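Local structure of WA352 (Oryza sativa subsp. indica, 5ZT3) at residues Y16-V20 with F59-E64. The protein is a mitochondrial protein linked to cytoplasmic male sterility in rice, represented here by the helical fragment that carries its DUF8018 region. Numbering follows the deposited sequence.
Sequences YPYPV and FELKVE
Tyr16 OH comes in at the rim of the Phe59 ring, close to its plane, 3.5 Å from Phe59 CB, and its hydrogen-bond partner is the carbonyl oxygen of Glu56, one turn earlier on the same helix. The first torsion explains this reach: CG lies opposite the backbone N (chi1 -168°), which carries the phenol down to the helix although CB does not aim at it. The Tyr16 ring and the Glu60 side chain slide past each other in opposite directions, Tyr16 CE1 3.7 Å from Glu60 OE1, with ring and carboxylate planes 81° apart. The other carboxylate oxygen, Glu60 OE2, lies 3.6 Å from Pro17 CG; the two oxygens thus each rest against a ring carbon.

Tyr18 makes the aromatic contact. The edge of Phe59 is directed at its face in an offset edge-to-face pair, with ring centroids 5.4 Å apart and planes at 86°; the closest atoms of the two rings are Tyr18 CD2 and Phe59 CE2, 3.7 Å apart. Pro17 CB sits 3.9 Å above the plane of the Tyr18 ring, over its centre. Farther out, the hydroxyl meets the next helical turn, where Tyr18 OH is 3.2 Å from Val63 CG1. A serine here would probably deprive the Phe59 edge of its aromatic partner and leave Val63 CG1 without its phenol neighbour.

Two tyrosines thus pin the irregular segment 16-18 to one side of helix 45-72, the long helix of an all-helical fold. Phe59 also packs on Val29 and Ile32 of helix 29-37, Ile24 touches Tyr18, Phe59 and Val63, and Leu61 faces helix 98-111.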
ATOM      1  N   TYR A  16      14.396  -2.394   9.710  1.00 34.29           N
ATOM      2  CA  TYR A  16      13.152  -2.468   8.951  1.00 34.72           C
ATOM      3  C   TYR A  16      12.314  -3.657   9.421  1.00 34.39           C
ATOM      4  O   TYR A  16      12.816  -4.776   9.505  1.00 33.93           O
ATOM      5  CB  TYR A  16      13.448  -2.570   7.454  1.00 32.00           C
ATOM      6  CG  TYR A  16      12.228  -2.369   6.595  1.00 28.03           C
ATOM      7  CD1 TYR A  16      11.674  -1.106   6.428  1.00 27.25           C
ATOM      8  CD2 TYR A  16      11.621  -3.443   5.964  1.00 29.31           C
ATOM      9  CE1 TYR A  16      10.549  -0.919   5.644  1.00 20.70           C
ATOM     10  CE2 TYR A  16      10.500  -3.268   5.181  1.00 19.19           C
ATOM     11  CZ  TYR A  16       9.970  -2.008   5.026  1.00 21.34           C
ATOM     12  OH  TYR A  16       8.859  -1.835   4.243  1.00 20.48           O
ATOM     13  N   PRO A  17      11.032  -3.418   9.715  1.00 33.20           N
ATOM     14  CA  PRO A  17      10.238  -4.436  10.427  1.00 32.71           C
ATOM     15  C   PRO A  17       9.834  -5.657   9.604  1.00 29.61           C
ATOM     16  O   PRO A  17       9.398  -6.650  10.201  1.00 33.77           O
ATOM     17  CB  PRO A  17       9.006  -3.655  10.911  1.00 33.21           C
ATOM     18  CG  PRO A  17       8.913  -2.478  10.001  1.00 35.29           C
ATOM     19  CD  PRO A  17      10.316  -2.134   9.594  1.00 35.35           C
ATOM     20  N   TYR A  18       9.951  -5.638   8.276  1.00 26.36           N
ATOM     21  CA  TYR A  18       9.424  -6.735   7.476  1.00 25.06           C
ATOM     22  C   TYR A  18      10.488  -7.295   6.540  1.00 23.12           C
ATOM     23  O   TYR A  18      11.164  -6.523   5.834  1.00 24.95           O
ATOM     24  CB  TYR A  18       8.216  -6.279   6.656  1.00 23.01           C
ATOM     25  CG  TYR A  18       7.225  -5.491   7.468  1.00 24.68           C
ATOM     26  CD1 TYR A  18       6.421  -6.115   8.409  1.00 27.45           C
ATOM     27  CD2 TYR A  18       7.102  -4.118   7.300  1.00 28.33           C
ATOM     28  CE1 TYR A  18       5.516  -5.394   9.163  1.00 28.54           C
ATOM     29  CE2 TYR A  18       6.199  -3.387   8.047  1.00 29.07           C
ATOM     30  CZ  TYR A  18       5.412  -4.032   8.975  1.00 30.48           C
ATOM     31  OH  TYR A  18       4.516  -3.307   9.720  1.00 33.73           O
ATOM     32  N   PRO A  19      10.656  -8.616   6.491  1.00 20.10           N
ATOM     33  CA  PRO A  19      11.454  -9.214   5.417  1.00 21.59           C
ATOM     34  C   PRO A  19      10.877  -8.795   4.076  1.00 20.76           C
ATOM     35  O   PRO A  19       9.673  -8.575   3.939  1.00 19.25           O
ATOM     36  CB  PRO A  19      11.278 -10.720   5.645  1.00 24.74           C
ATOM     37  CG  PRO A  19      10.938 -10.840   7.108  1.00 26.73           C
ATOM     38  CD  PRO A  19      10.106  -9.628   7.408  1.00 23.86           C
ATOM     39  N   VAL A  20      11.755  -8.681   3.076  1.00 19.95           N
ATOM     40  CA  VAL A  20      11.330  -8.132   1.794  1.00 20.07           C
ATOM     41  C   VAL A  20      10.347  -9.030   1.057  1.00 19.60           C
ATOM     42  O   VAL A  20       9.686  -8.568   0.115  1.00 17.86           O
ATOM     43  CB  VAL A  20      12.545  -7.787   0.925  1.00 26.42           C
ATOM     44  CG1 VAL A  20      13.453  -6.885   1.701  1.00 31.59           C
ATOM     45  CG2 VAL A  20      13.266  -9.055   0.507  1.00 24.37           C
ATOM     46  N   PHE A  59       5.816   0.254   1.465  1.00 12.52           N
ATOM     47  CA  PHE A  59       5.243  -0.925   2.109  1.00 12.77           C
ATOM     48  C   PHE A  59       4.948  -0.660   3.578  1.00 12.69           C
ATOM     49  O   PHE A  59       3.877  -1.015   4.083  1.00 13.13           O
ATOM     50  CB  PHE A  59       6.186  -2.115   1.974  1.00 14.02           C
ATOM     51  CG  PHE A  59       5.616  -3.410   2.497  1.00 12.93           C
ATOM     52  CD1 PHE A  59       4.531  -4.001   1.878  1.00 15.18           C
ATOM     53  CD2 PHE A  59       6.180  -4.042   3.589  1.00 14.96           C
ATOM     54  CE1 PHE A  59       3.998  -5.198   2.354  1.00 15.26           C
ATOM     55  CE2 PHE A  59       5.658  -5.240   4.066  1.00 15.31           C
ATOM     56  CZ  PHE A  59       4.579  -5.817   3.436  1.00 15.81           C
ATOM     57  N   GLU A  60       5.890  -0.034   4.286  1.00 14.17           N
ATOM     58  CA  GLU A  60       5.681   0.225   5.705  1.00 16.68           C
ATOM     59  C   GLU A  60       4.437   1.077   5.922  1.00 15.06           C
ATOM     60  O   GLU A  60       3.646   0.816   6.839  1.00 16.32           O
ATOM     61  CB  GLU A  60       6.916   0.903   6.301  1.00 19.29           C
ATOM     62  CG  GLU A  60       6.766   1.250   7.775  1.00 29.69           C
ATOM     63  CD  GLU A  60       8.100   1.355   8.487  1.00 43.73           C
ATOM     64  OE1 GLU A  60       9.097   1.723   7.828  1.00 44.21           O
ATOM     65  OE2 GLU A  60       8.151   1.070   9.705  1.00 48.25           O
ATOM     66  N   LEU A  61       4.233   2.088   5.078  1.00 13.97           N
ATOM     67  CA  LEU A  61       3.047   2.930   5.203  1.00 16.21           C
ATOM     68  C   LEU A  61       1.778   2.171   4.835  1.00 16.42           C
ATOM     69  O   LEU A  61       0.746   2.295   5.512  1.00 14.66           O
ATOM     70  CB  LEU A  61       3.187   4.161   4.311  1.00 23.47           C
ATOM     71  CG  LEU A  61       3.616   5.458   4.982  1.00 32.20           C
ATOM     72  CD1 LEU A  61       3.669   6.527   3.951  1.00 40.67           C
ATOM     73  CD2 LEU A  61       2.653   5.837   6.074  1.00 29.72           C
ATOM     74  N   LYS A  62       1.817   1.405   3.743  1.00 13.69           N
ATOM     75  CA  LYS A  62       0.648   0.623   3.363  1.00 12.97           C
ATOM     76  C   LYS A  62       0.230  -0.310   4.486  1.00 13.19           C
ATOM     77  O   LYS A  62      -0.964  -0.455   4.764  1.00 12.98           O
ATOM     78  CB  LYS A  62       0.949  -0.211   2.129  1.00 15.01           C
ATOM     79  CG  LYS A  62       1.032   0.553   0.847  1.00 17.93           C
ATOM     80  CD  LYS A  62       1.084  -0.456  -0.289  1.00 25.13           C
ATOM     81  CE  LYS A  62       1.476   0.202  -1.567  1.00 31.64           C
ATOM     82  NZ  LYS A  62       1.328  -0.757  -2.687  1.00 24.16           N
ATOM     83  N   VAL A  63       1.196  -0.948   5.144  1.00 12.13           N
ATOM     84  CA  VAL A  63       0.868  -1.872   6.224  1.00 13.59           C
ATOM     85  C   VAL A  63       0.172  -1.142   7.364  1.00 13.18           C
ATOM     86  O   VAL A  63      -0.807  -1.640   7.925  1.00 13.44           O
ATOM     87  CB  VAL A  63       2.114  -2.646   6.688  1.00 14.29           C
ATOM     88  CG1 VAL A  63       1.816  -3.457   7.943  1.00 17.39           C
ATOM     89  CG2 VAL A  63       2.599  -3.562   5.579  1.00 16.82           C
ATOM     90  N   GLU A  64       0.633   0.065   7.696  1.00 13.02           N
ATOM     91  CA  GLU A  64      -0.033   0.809   8.757  1.00 14.74           C
ATOM     92  C   GLU A  64      -1.476   1.123   8.383  1.00 13.26           C
ATOM     93  O   GLU A  64      -2.383   1.004   9.216  1.00 13.63           O
ATOM     94  CB  GLU A  64       0.741   2.083   9.084  1.00 17.65           C
ATOM     95  CG  GLU A  64       2.076   1.815   9.775  1.00 23.80           C
ATOM     96  CD  GLU A  64       1.942   0.826  10.928  1.00 47.75           C
ATOM     97  OE1 GLU A  64       1.045   1.030  11.775  1.00 57.44           O
ATOM     98  OE2 GLU A  64       2.718  -0.155  10.964  1.00 52.74           O
TER